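Local coordinates for DR2417 (Deinococcus radiodurans, PDB 4XWW), which probably degrades and matures RNA as a 5'-3' exonuclease, possibly also as an endonuclease, and binds RNA next to a two-zinc site of the metallo-beta-lactamase type, at residues T18-P23 with I434-P439; K234-R239 with G337-L342; V266-R271 with L307-G312; R425-K430 with D440-S445. All blocks are in the same frame, centred on the assembly; numbering follows the deposited sequence.

How the contacts relate
Contacts 1 and 4 lie on one side of the chain's centre, and contacts 2 and 3 on the opposite side. Contacts 1 and 4 belong to the metallo-beta-lactamase fold. Their centres are 8 Å apart. Contact 1 uses strand 433-438 and contact 4 its sheet neighbour 441-447; V435 and F442 pack where they meet. Contacts 2 and 3 belong to the five-stranded parallel sheet of the beta-CASP domain, with centres 14 Å apart. Contacts 1 and 3 are 45 Å apart between centres. Contact 3 touches the bound RNA directly. Contact 2 comes within about 10 Å of the bound RNA at its nearest atom. The other two contacts lie farther from it.

Contact 1: residues T18-P23 with I434-P439; sequences TLEVIP and IVNLGP
L19 and L437 form an antiparallel hydrogen-bonded pair, and V21 and V435 form another. E20 and N436 are the non-hydrogen-bonded pair between them. Strands 19-23 and 434-438 run at 151° to each other, with their axes 4.6 Å apart at the closest point. Each hydrogen-bonded pair closes a two-bond ring. L437 N gives to L19 O at 2.8 Å, and L19 N gives back to L437 O. V21 N gives to V435 O at 2.9 Å, and V435 N gives back to V21 O. E20 CA also lies 3.4 Å from V435 O, a CA-H...O contact.

One face carries L19, V21, V435 and L437. The two leucines lie side by side and point the same way, meeting CD2 to CD2 at 3.8 Å. In both, CG is anti to the backbone N. V21 and V435 meet more loosely, CB to CB at 4.2 Å. The other face carries E20 and N436. Here the methyl CG2 of I434 rests alongside the E20 chain, 3.8 Å from E20 CD. T18 and N436 cross at about a right angle near the strand end.

The contact joins the N-terminal strand to one that comes more than 400 residues later, within the mixed sheet of the metallo-beta-lactamase fold. Strand 34-39 flanks strand 19-23 on its other edge. Backbone bonds set the register. The four bonds satisfy the main-chain N-H and C=O groups of L19, V21, V435 and L437. The apolar face of these residues can therefore be buried without burying unsatisfied backbone groups of theirs.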
# COMPACT_ATOMS: atom_id res chain seq x y z
N THR A 18 -14.95 36.58 19.51
CA THR A 18 -14.55 36.00 18.24
C THR A 18 -15.26 34.68 17.99
O THR A 18 -15.74 34.02 18.91
CB THR A 18 -13.03 35.75 18.19
OG1 THR A 18 -12.63 34.95 19.31
CG2 THR A 18 -12.27 37.06 18.22
N LEU A 19 -15.33 34.30 16.72
CA LEU A 19 -15.77 32.97 16.34
C LEU A 19 -14.58 32.05 16.55
O LEU A 19 -13.46 32.41 16.21
CB LEU A 19 -16.26 32.95 14.89
CG LEU A 19 -16.84 31.65 14.34
CD1 LEU A 19 -18.13 31.32 15.04
CD2 LEU A 19 -17.04 31.73 12.82
N GLU A 20 -14.81 30.87 17.13
CA GLU A 20 -13.78 29.84 17.16
C GLU A 20 -14.20 28.78 16.19
O GLU A 20 -15.34 28.30 16.24
CB GLU A 20 -13.60 29.25 18.56
CG GLU A 20 -13.24 30.29 19.63
CD GLU A 20 -13.19 29.71 21.03
OE1 GLU A 20 -13.84 28.68 21.29
OE2 GLU A 20 -12.50 30.30 21.88
N VAL A 21 -13.31 28.46 15.27
CA VAL A 21 -13.48 27.31 14.40
C VAL A 21 -12.58 26.22 14.97
O VAL A 21 -11.36 26.40 15.03
CB VAL A 21 -13.11 27.62 12.95
CG1 VAL A 21 -13.35 26.38 12.05
CG2 VAL A 21 -13.90 28.79 12.43
N ILE A 22 -13.16 25.14 15.47
CA ILE A 22 -12.39 24.10 16.14
C ILE A 22 -12.59 22.77 15.42
O ILE A 22 -13.54 22.04 15.72
CB ILE A 22 -12.79 23.99 17.63
CG1 ILE A 22 -12.79 25.38 18.29
CG2 ILE A 22 -11.88 23.01 18.36
CD1 ILE A 22 -13.36 25.41 19.71
N PRO A 23 -11.71 22.45 14.46
CA PRO A 23 -11.76 21.13 13.82
C PRO A 23 -11.46 20.04 14.83
O PRO A 23 -10.44 20.14 15.53
CB PRO A 23 -10.68 21.21 12.75
CG PRO A 23 -9.74 22.25 13.23
CD PRO A 23 -10.59 23.27 13.95
N ILE A 434 -7.69 25.66 17.97
CA ILE A 434 -8.70 26.70 18.09
C ILE A 434 -8.35 27.79 17.10
O ILE A 434 -7.36 28.51 17.28
CB ILE A 434 -8.79 27.30 19.52
CG1 ILE A 434 -8.99 26.19 20.55
CG2 ILE A 434 -9.92 28.30 19.60
CD1 ILE A 434 -8.69 26.63 21.97
N VAL A 435 -9.12 27.91 16.03
CA VAL A 435 -8.83 28.95 15.05
C VAL A 435 -9.72 30.15 15.35
O VAL A 435 -10.95 30.06 15.27
CB VAL A 435 -9.05 28.46 13.61
CG1 VAL A 435 -8.69 29.56 12.62
CG2 VAL A 435 -8.20 27.20 13.34
N ASN A 436 -9.11 31.26 15.74
CA ASN A 436 -9.88 32.44 16.07
C ASN A 436 -10.15 33.31 14.86
O ASN A 436 -9.25 33.64 14.10
CB ASN A 436 -9.18 33.26 17.14
CG ASN A 436 -9.65 32.90 18.52
OD1 ASN A 436 -9.14 31.96 19.13
ND2 ASN A 436 -10.64 33.62 19.01
N LEU A 437 -11.42 33.68 14.69
CA LEU A 437 -11.81 34.40 13.50
C LEU A 437 -12.60 35.65 13.88
O LEU A 437 -13.59 35.57 14.61
CB LEU A 437 -12.64 33.50 12.57
CG LEU A 437 -13.17 34.13 11.28
CD1 LEU A 437 -12.06 34.24 10.27
CD2 LEU A 437 -14.34 33.35 10.71
N GLY A 438 -12.12 36.79 13.41
CA GLY A 438 -12.83 38.05 13.55
C GLY A 438 -12.73 38.81 12.24
O GLY A 438 -12.10 38.34 11.30
N PRO A 439 -13.35 39.99 12.18
CA PRO A 439 -13.32 40.79 10.95
C PRO A 439 -11.91 41.03 10.41
O PRO A 439 -11.73 41.10 9.20
CB PRO A 439 -13.99 42.10 11.38
CG PRO A 439 -14.99 41.63 12.40
CD PRO A 439 -14.26 40.57 13.18

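Contact 2: residues K234-R239 with G337-L342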
# COMPACT_ATOMS: atom_id res chain seq x y z
N LYS A 234 -21.18 -1.91 -24.73
CA LYS A 234 -21.78 -2.22 -26.03
C LYS A 234 -20.93 -3.22 -26.80
O LYS A 234 -21.44 -4.07 -27.53
CB LYS A 234 -21.95 -0.94 -26.85
CG LYS A 234 -22.54 -1.15 -28.23
CD LYS A 234 -22.77 0.19 -28.90
CE LYS A 234 -23.35 0.01 -30.29
NZ LYS A 234 -23.53 1.33 -30.97
N GLY A 235 -19.62 -3.14 -26.59
CA GLY A 235 -18.68 -4.03 -27.25
C GLY A 235 -18.40 -5.36 -26.56
O GLY A 235 -17.69 -6.22 -27.12
N CYS A 236 -18.94 -5.56 -25.36
CA CYS A 236 -18.70 -6.81 -24.62
C CYS A 236 -19.54 -7.96 -25.15
O CYS A 236 -20.75 -7.86 -25.26
CB CYS A 236 -18.97 -6.63 -23.13
SG CYS A 236 -17.74 -5.56 -22.36
N ARG A 237 -18.86 -9.06 -25.50
CA ARG A 237 -19.47 -10.20 -26.16
C ARG A 237 -20.28 -11.05 -25.19
O ARG A 237 -21.25 -11.70 -25.59
CB ARG A 237 -18.37 -11.05 -26.83
CG ARG A 237 -18.86 -12.20 -27.69
CD ARG A 237 -17.67 -13.00 -28.21
NE ARG A 237 -18.08 -14.21 -28.93
CZ ARG A 237 -17.74 -14.49 -30.18
NH1 ARG A 237 -16.96 -13.65 -30.86
NH2 ARG A 237 -18.15 -15.61 -30.75
N GLY A 238 -19.88 -11.03 -23.92
CA GLY A 238 -20.49 -11.93 -22.95
C GLY A 238 -21.05 -11.19 -21.74
O GLY A 238 -21.50 -10.05 -21.84
N ARG A 239 -21.01 -11.85 -20.59
CA ARG A 239 -21.47 -11.24 -19.34
C ARG A 239 -20.58 -10.06 -18.94
O ARG A 239 -19.38 -10.04 -19.22
CB ARG A 239 -21.49 -12.28 -18.21
CG ARG A 239 -22.43 -13.43 -18.43
CD ARG A 239 -22.60 -14.24 -17.14
NE ARG A 239 -21.32 -14.79 -16.71
CZ ARG A 239 -21.16 -15.68 -15.73
NH1 ARG A 239 -22.22 -16.14 -15.08
NH2 ARG A 239 -19.95 -16.11 -15.41
N GLY A 337 -14.27 -15.07 -21.18
CA GLY A 337 -15.35 -14.47 -21.94
C GLY A 337 -16.08 -13.41 -21.15
O GLY A 337 -16.60 -12.46 -21.72
N ASP A 338 -16.12 -13.57 -19.83
CA ASP A 338 -16.63 -12.51 -18.95
C ASP A 338 -15.79 -11.25 -19.03
O ASP A 338 -14.57 -11.31 -19.24
CB ASP A 338 -16.67 -12.98 -17.48
CG ASP A 338 -17.74 -14.04 -17.21
OD1 ASP A 338 -18.71 -14.12 -17.99
OD2 ASP A 338 -17.61 -14.81 -16.23
N THR A 339 -16.44 -10.11 -18.82
CA THR A 339 -15.75 -8.83 -18.68
C THR A 339 -15.96 -8.31 -17.27
O THR A 339 -17.09 -8.23 -16.79
CB THR A 339 -16.26 -7.80 -19.71
OG1 THR A 339 -16.06 -8.34 -21.03
CG2 THR A 339 -15.50 -6.49 -19.59
N VAL A 340 -14.87 -7.94 -16.60
CA VAL A 340 -14.97 -7.30 -15.29
C VAL A 340 -14.45 -5.87 -15.37
O VAL A 340 -13.33 -5.63 -15.83
CB VAL A 340 -14.23 -8.06 -14.20
CG1 VAL A 340 -14.20 -7.23 -12.88
CG2 VAL A 340 -14.90 -9.39 -13.99
N ILE A 341 -15.29 -4.92 -14.97
CA ILE A 341 -14.92 -3.51 -15.01
C ILE A 341 -14.77 -2.98 -13.59
O ILE A 341 -15.71 -3.05 -12.79
CB ILE A 341 -15.98 -2.66 -15.74
CG1 ILE A 341 -16.19 -3.13 -17.19
CG2 ILE A 341 -15.63 -1.17 -15.69
CD1 ILE A 341 -17.49 -2.56 -17.83
N LEU A 342 -13.60 -2.43 -13.29
CA LEU A 342 -13.38 -1.73 -12.03
C LEU A 342 -13.61 -0.24 -12.24
O LEU A 342 -12.73 0.47 -12.71
CB LEU A 342 -11.95 -1.98 -11.50
CG LEU A 342 -11.51 -3.44 -11.48
CD1 LEU A 342 -10.11 -3.62 -10.83
CD2 LEU A 342 -12.52 -4.30 -10.78
O HOH W 1 -18.00 -10.17 -21.71
O HOH W 2 -19.56 -14.33 -20.54
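The guanidinium of R239 meets the carboxylate of D338 at its edge, with D338 CG in the guanidinium plane. The two flat groups are turned 35° from each other. The grip is side-on and uses two nitrogens, one for each oxygen. R239 NE gives to D338 OD1 at 3.0 Å, and the bond is nearly straight at 170°. R239 NH2 gives to D338 OD2 at 2.8 Å. Both oxygens are met on the syn side, with NE clearly out of the carboxylate plane and NH2 nearer to it. The arginine chain bends at chi3 (-61°), where NE turns out of the line of the aliphatic chain. R239 NH2 also bonds the carbonyl of A333, and D338 OD2 takes the backbone N-H of R335.

One water lies beside the salt bridge. It takes the N-H of R239 and donates to D338 OD1 at 2.7 Å. A second links the backbones: it donates to R239 O and to G337 O, and accepts from T339 OG1 at 2.8 Å; its bond from G238 N is weak. T339 N bonds R239 O directly at 3.0 Å. C236 SG packs on the threonine, 3.7 Å from T339 CG2.

The contact ties the loop before strand 240-243 to the start of strand 339-342, its neighbour in the beta-CASP sheet. Both carboxylate oxygens have further partners, so the position of D338 is well fixed. The paired charges would be expected to keep both residues ionised.

Contact 3: residues V266-R271 with L307-G312. With nucleotides of chain C.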
# COMPACT_ATOMS: atom_id res chain seq x y z
N VAL A 266 -30.08 -6.06 -15.08
CA VAL A 266 -29.10 -5.75 -14.05
C VAL A 266 -29.35 -6.53 -12.76
O VAL A 266 -30.48 -6.65 -12.30
CB VAL A 266 -29.10 -4.24 -13.77
CG1 VAL A 266 -28.09 -3.87 -12.67
CG2 VAL A 266 -28.75 -3.48 -15.05
N VAL A 267 -28.27 -7.06 -12.19
CA VAL A 267 -28.31 -7.70 -10.89
C VAL A 267 -27.48 -6.86 -9.95
O VAL A 267 -26.32 -6.56 -10.24
CB VAL A 267 -27.73 -9.14 -10.88
CG1 VAL A 267 -27.79 -9.74 -9.48
CG2 VAL A 267 -28.45 -10.05 -11.85
N MET A 268 -28.07 -6.47 -8.83
CA MET A 268 -27.33 -5.75 -7.80
C MET A 268 -26.83 -6.79 -6.81
O MET A 268 -27.62 -7.52 -6.21
CB MET A 268 -28.21 -4.70 -7.12
CG MET A 268 -28.78 -3.64 -8.08
SD MET A 268 -27.58 -2.42 -8.67
CE MET A 268 -27.52 -1.30 -7.26
N GLU A 269 -25.51 -6.88 -6.66
CA GLU A 269 -24.91 -7.93 -5.86
C GLU A 269 -24.09 -7.36 -4.71
O GLU A 269 -23.22 -6.52 -4.91
CB GLU A 269 -24.01 -8.83 -6.71
CG GLU A 269 -24.73 -9.83 -7.58
CD GLU A 269 -25.09 -11.10 -6.83
OE1 GLU A 269 -24.34 -11.53 -5.93
OE2 GLU A 269 -26.14 -11.68 -7.16
N GLY A 270 -24.35 -7.84 -3.50
CA GLY A 270 -23.56 -7.43 -2.36
C GLY A 270 -24.49 -6.66 -1.44
O GLY A 270 -25.25 -5.80 -1.90
N ARG A 271 -24.42 -6.99 -0.16
CA ARG A 271 -25.31 -6.38 0.84
C ARG A 271 -25.34 -4.86 0.71
O ARG A 271 -26.42 -4.24 0.69
CB ARG A 271 -24.87 -6.75 2.25
CG ARG A 271 -25.90 -6.38 3.30
CD ARG A 271 -25.31 -6.23 4.69
NE ARG A 271 -24.82 -7.49 5.25
CZ ARG A 271 -24.92 -7.82 6.54
NH1 ARG A 271 -24.46 -8.98 6.97
NH2 ARG A 271 -25.50 -6.98 7.39
N LEU A 307 -25.85 -7.92 -16.79
CA LEU A 307 -24.90 -7.04 -16.13
C LEU A 307 -25.02 -7.14 -14.61
O LEU A 307 -26.10 -6.99 -14.05
CB LEU A 307 -25.10 -5.59 -16.59
CG LEU A 307 -23.94 -4.65 -16.26
CD1 LEU A 307 -23.82 -3.56 -17.31
CD2 LEU A 307 -24.12 -4.02 -14.91
N PHE A 308 -23.90 -7.43 -13.95
CA PHE A 308 -23.84 -7.48 -12.49
C PHE A 308 -23.17 -6.22 -11.97
O PHE A 308 -22.05 -5.91 -12.37
CB PHE A 308 -23.03 -8.70 -12.02
CG PHE A 308 -23.66 -10.02 -12.31
CD1 PHE A 308 -23.40 -10.68 -13.51
CD2 PHE A 308 -24.45 -10.65 -11.37
CE1 PHE A 308 -23.95 -11.93 -13.76
CE2 PHE A 308 -25.01 -11.88 -11.62
CZ PHE A 308 -24.76 -12.52 -12.82
N VAL A 309 -23.84 -5.50 -11.08
CA VAL A 309 -23.23 -4.37 -10.39
C VAL A 309 -22.91 -4.87 -8.99
O VAL A 309 -23.80 -5.28 -8.27
CB VAL A 309 -24.17 -3.15 -10.33
CG1 VAL A 309 -23.49 -1.99 -9.64
CG2 VAL A 309 -24.59 -2.74 -11.73
N CYS A 310 -21.61 -4.89 -8.64
CA CYS A 310 -21.09 -5.66 -7.49
C CYS A 310 -20.31 -4.82 -6.47
O CYS A 310 -19.61 -3.88 -6.83
CB CYS A 310 -20.13 -6.76 -7.97
SG CYS A 310 -20.69 -7.85 -9.31
N THR A 311 -20.38 -5.20 -5.19
CA THR A 311 -19.53 -4.65 -4.15
C THR A 311 -18.10 -5.14 -4.31
O THR A 311 -17.86 -6.18 -4.92
CB THR A 311 -20.03 -5.07 -2.78
OG1 THR A 311 -20.19 -6.49 -2.75
CG2 THR A 311 -21.39 -4.41 -2.47
N GLY A 312 -17.15 -4.41 -3.73
CA GLY A 312 -15.78 -4.86 -3.68
C GLY A 312 -14.76 -4.03 -4.42
O GLY A 312 -13.67 -4.53 -4.67
P U C 6 -20.49 -6.48 0.74
OP1 U C 6 -20.61 -7.46 -0.37
OP2 U C 6 -21.53 -5.43 0.95
O5' U C 6 -20.39 -7.28 2.11
C5' U C 6 -19.35 -8.21 2.36
C4' U C 6 -19.35 -8.65 3.80
O4' U C 6 -19.07 -7.51 4.66
C3' U C 6 -20.67 -9.19 4.32
O3' U C 6 -20.89 -10.55 3.98
C2' U C 6 -20.57 -8.94 5.82
O2' U C 6 -19.73 -9.90 6.44
C1' U C 6 -19.85 -7.59 5.84
N1 U C 6 -20.80 -6.46 5.87
C2 U C 6 -21.24 -6.03 7.12
O2 U C 6 -20.87 -6.55 8.16
N3 U C 6 -22.12 -4.98 7.10
C4 U C 6 -22.61 -4.32 5.99
O4 U C 6 -23.40 -3.38 6.13
C5 U C 6 -22.11 -4.81 4.74
C6 U C 6 -21.25 -5.83 4.73
P U C 7 -22.37 -11.08 3.77
OP1 U C 7 -22.94 -10.41 2.57
OP2 U C 7 -23.08 -10.98 5.07
O5' U C 7 -22.16 -12.62 3.44
C5' U C 7 -21.54 -13.04 2.21
C4' U C 7 -20.56 -14.16 2.47
O4' U C 7 -21.13 -15.08 3.43
C3' U C 7 -20.20 -15.00 1.25
O3' U C 7 -18.88 -15.52 1.38
C2' U C 7 -21.23 -16.12 1.32
O2' U C 7 -20.82 -17.29 0.65
C1' U C 7 -21.30 -16.36 2.83
N1 U C 7 -22.58 -16.95 3.29
C2 U C 7 -23.08 -18.02 2.57
O2 U C 7 -22.52 -18.48 1.59
N3 U C 7 -24.26 -18.53 3.05
C4 U C 7 -24.97 -18.10 4.15
O4 U C 7 -26.02 -18.66 4.45
C5 U C 7 -24.39 -16.99 4.84
C6 U C 7 -23.23 -16.47 4.40
P U C 5 -18.81 -0.10 -0.25
OP1 U C 5 -17.46 0.11 -0.83
OP2 U C 5 -19.99 -0.16 -1.14
O5' U C 5 -18.78 -1.44 0.61
C5' U C 5 -18.55 -2.70 -0.05
C4' U C 5 -17.86 -3.66 0.88
O4' U C 5 -17.30 -2.96 2.02
C3' U C 5 -18.75 -4.71 1.52
O3' U C 5 -19.07 -5.77 0.63
C2' U C 5 -17.89 -5.15 2.70
O2' U C 5 -16.83 -6.00 2.32
C1' U C 5 -17.33 -3.80 3.16
N1 U C 5 -18.18 -3.18 4.19
C2 U C 5 -18.01 -3.59 5.49
O2 U C 5 -17.18 -4.42 5.82
N3 U C 5 -18.83 -2.98 6.40
C4 U C 5 -19.80 -2.04 6.15
O4 U C 5 -20.47 -1.59 7.09
C5 U C 5 -19.93 -1.67 4.78
C6 U C 5 -19.14 -2.24 3.86
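V267 packs on the F308 ring, and V309 packs against V266 and M268 on the opposite face of the sheet. V267 and F308 lie side by side. F308 CD2 is the bump, lodged in the notch formed by V267 CB at 3.6 Å and E269 CG at 3.9 Å. Of the two, the glutamate CG is at the ring edge. The phenyl ring also stacks with F241 of the next strand. On the other face, the V309 and V266 side chains cross obliquely, V309 CG2 3.8 Å from V266 CG1. In M268 the bend at chi2 (-73°) turns SD to 3.9 Å from V309 CB.

The backbones are parallel, 22° apart, and four hydrogen bonds hold them in register. V309 N to V267 O is one, at 2.8 Å.

Past the strand ends, the surface turns to RNA. G270 is the N-cap of helix 271-282. T311 OG1 donates to OP1 of U6 of chain C at 2.6 Å and also takes the N-H of V320. R271 NH1 reaches OP2 of U7 of chain C at 3.1 Å in an almost linear bond. N3 of the U6 base lies over one face of the R271 guanidinium, offset toward the rim.

Strand-end loops and a helix start at the carboxyl edge of a parallel sheet are a common setting for phosphate binding. Here the largely apolar strands carry T311 and R271 to adjacent RNA phosphates. T311 bonds that of U6, and the positive charge of R271 would favour holding that of U7.

Contact 4: residues R425-K430 with D440-S445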
# COMPACT_ATOMS: atom_id res chain seq x y z
N ARG A 425 -4.71 35.91 4.62
CA ARG A 425 -3.93 34.91 5.33
C ARG A 425 -4.56 33.53 5.19
O ARG A 425 -5.78 33.38 5.17
CB ARG A 425 -3.79 35.28 6.82
CG ARG A 425 -2.82 34.36 7.57
CD ARG A 425 -2.28 34.96 8.87
NE ARG A 425 -3.32 35.68 9.61
CZ ARG A 425 -3.38 37.00 9.73
NH1 ARG A 425 -2.45 37.76 9.15
NH2 ARG A 425 -4.36 37.57 10.42
N THR A 426 -3.70 32.53 5.07
CA THR A 426 -4.15 31.15 4.98
C THR A 426 -3.50 30.37 6.11
O THR A 426 -2.29 30.51 6.34
CB THR A 426 -3.78 30.51 3.63
OG1 THR A 426 -4.37 31.27 2.57
CG2 THR A 426 -4.26 29.06 3.57
N LEU A 427 -4.28 29.58 6.84
CA LEU A 427 -3.71 28.74 7.89
C LEU A 427 -3.86 27.26 7.57
O LEU A 427 -4.82 26.86 6.92
CB LEU A 427 -4.38 29.01 9.23
CG LEU A 427 -4.15 30.41 9.79
CD1 LEU A 427 -4.96 30.58 11.06
CD2 LEU A 427 -2.66 30.65 10.04
N ILE A 428 -2.89 26.48 8.02
CA ILE A 428 -2.95 25.02 7.86
C ILE A 428 -3.37 24.45 9.22
O ILE A 428 -2.54 24.31 10.13
CB ILE A 428 -1.59 24.40 7.41
CG1 ILE A 428 -1.02 25.08 6.15
CG2 ILE A 428 -1.76 22.91 7.17
CD1 ILE A 428 -1.88 24.94 4.90
N ALA A 429 -4.66 24.17 9.38
CA ALA A 429 -5.14 23.74 10.69
C ALA A 429 -4.86 22.26 10.95
O ALA A 429 -4.75 21.44 10.02
CB ALA A 429 -6.64 24.05 10.86
N LYS A 430 -4.72 21.95 12.23
CA LYS A 430 -4.60 20.60 12.77
C LYS A 430 -5.84 20.32 13.59
O LYS A 430 -6.42 21.26 14.13
CB LYS A 430 -3.36 20.45 13.65
CG LYS A 430 -2.05 20.72 12.94
CD LYS A 430 -0.89 20.51 13.91
CE LYS A 430 0.31 21.36 13.56
NZ LYS A 430 0.09 22.80 13.88
N ASP A 440 -10.92 41.14 11.30
CA ASP A 440 -9.53 41.25 10.90
C ASP A 440 -8.63 40.39 11.78
O ASP A 440 -7.50 40.77 12.09
CB ASP A 440 -9.05 42.70 10.93
CG ASP A 440 -7.77 42.90 10.13
OD1 ASP A 440 -7.68 42.29 9.05
OD2 ASP A 440 -6.86 43.62 10.59
N GLU A 441 -9.14 39.25 12.21
CA GLU A 441 -8.36 38.33 13.03
C GLU A 441 -8.47 36.93 12.46
O GLU A 441 -9.55 36.50 12.07
CB GLU A 441 -8.85 38.32 14.49
CG GLU A 441 -8.06 37.36 15.39
CD GLU A 441 -8.46 37.43 16.85
OE1 GLU A 441 -9.30 38.29 17.19
OE2 GLU A 441 -7.94 36.63 17.66
N PHE A 442 -7.34 36.24 12.41
CA PHE A 442 -7.31 34.88 11.90
C PHE A 442 -6.04 34.22 12.41
O PHE A 442 -4.96 34.40 11.83
CB PHE A 442 -7.37 34.88 10.37
CG PHE A 442 -7.55 33.50 9.76
CD1 PHE A 442 -8.61 32.69 10.16
CD2 PHE A 442 -6.69 33.03 8.78
CE1 PHE A 442 -8.80 31.43 9.59
CE2 PHE A 442 -6.87 31.77 8.21
CZ PHE A 442 -7.93 30.97 8.62
N ARG A 443 -6.16 33.50 13.51
CA ARG A 443 -4.99 32.88 14.13
C ARG A 443 -5.37 31.68 14.97
O ARG A 443 -6.50 31.55 15.42
CB ARG A 443 -4.26 33.91 15.01
CG ARG A 443 -5.16 34.45 16.09
CD ARG A 443 -4.47 35.46 16.99
NE ARG A 443 -5.31 35.75 18.15
CZ ARG A 443 -5.15 35.21 19.35
NH1 ARG A 443 -4.16 34.35 19.57
NH2 ARG A 443 -5.98 35.53 20.34
N VAL A 444 -4.40 30.79 15.18
CA VAL A 444 -4.57 29.69 16.11
C VAL A 444 -4.24 30.18 17.52
O VAL A 444 -3.09 30.55 17.79
CB VAL A 444 -3.68 28.49 15.76
CG1 VAL A 444 -3.91 27.37 16.78
CG2 VAL A 444 -3.93 28.00 14.31
N SER A 445 -5.22 30.16 18.41
CA SER A 445 -5.08 30.76 19.73
C SER A 445 -4.88 29.76 20.87
O SER A 445 -4.72 30.15 22.02
CB SER A 445 -6.30 31.63 20.04
OG SER A 445 -7.48 30.85 20.10
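L427 and F442 reach toward each other tip to tip, and this is the tight part of the contact. L427 CD1 sits over one face of the F442 ring in a CH-pi contact, 3.7 Å from the ring centroid and 15° off the normal. It is offset toward the rim. L427 CG comes to 3.4 Å from F442 CE2. F442 CG is anti to the backbone N, which carries it toward L427. The backbone of T426 meets the ring at its edge through T426 C, 4.2 Å from F442 CE2. F442 is buried. Its ring also stacks with F398, and V435 and L437 pack on it from strand 433-438.

The looser side is more polar and more exposed. The chain of R425 bends at chi3 (41°). R425 NE donates to F442 O at 3.0 Å, with an angle of 151°. NE lies in the carbonyl plane, while the oxygen is tilted from the guanidinium plane of R425. This is the sole hydrogen bond across the two segments. L427 CD1 approaches R443 CA at 3.8 Å, but V444 touches it more loosely, with V444 CG2 4.3 Å away. R443 turns elsewhere: its NE forms a salt bridge with E441 OE2 at 2.8 Å. D440 OD1 is engaged by K397 and K424.

The contact brings together the edge strands of two sheets of the metallo-beta-lactamase fold, 425-426 and 441-447. The two segments form no bridge as strands. Apolar contact around the buried F442 ring carries most of the join. The arginine bond satisfies a backbone carbonyl, and the charged residues gather towards the solvent side.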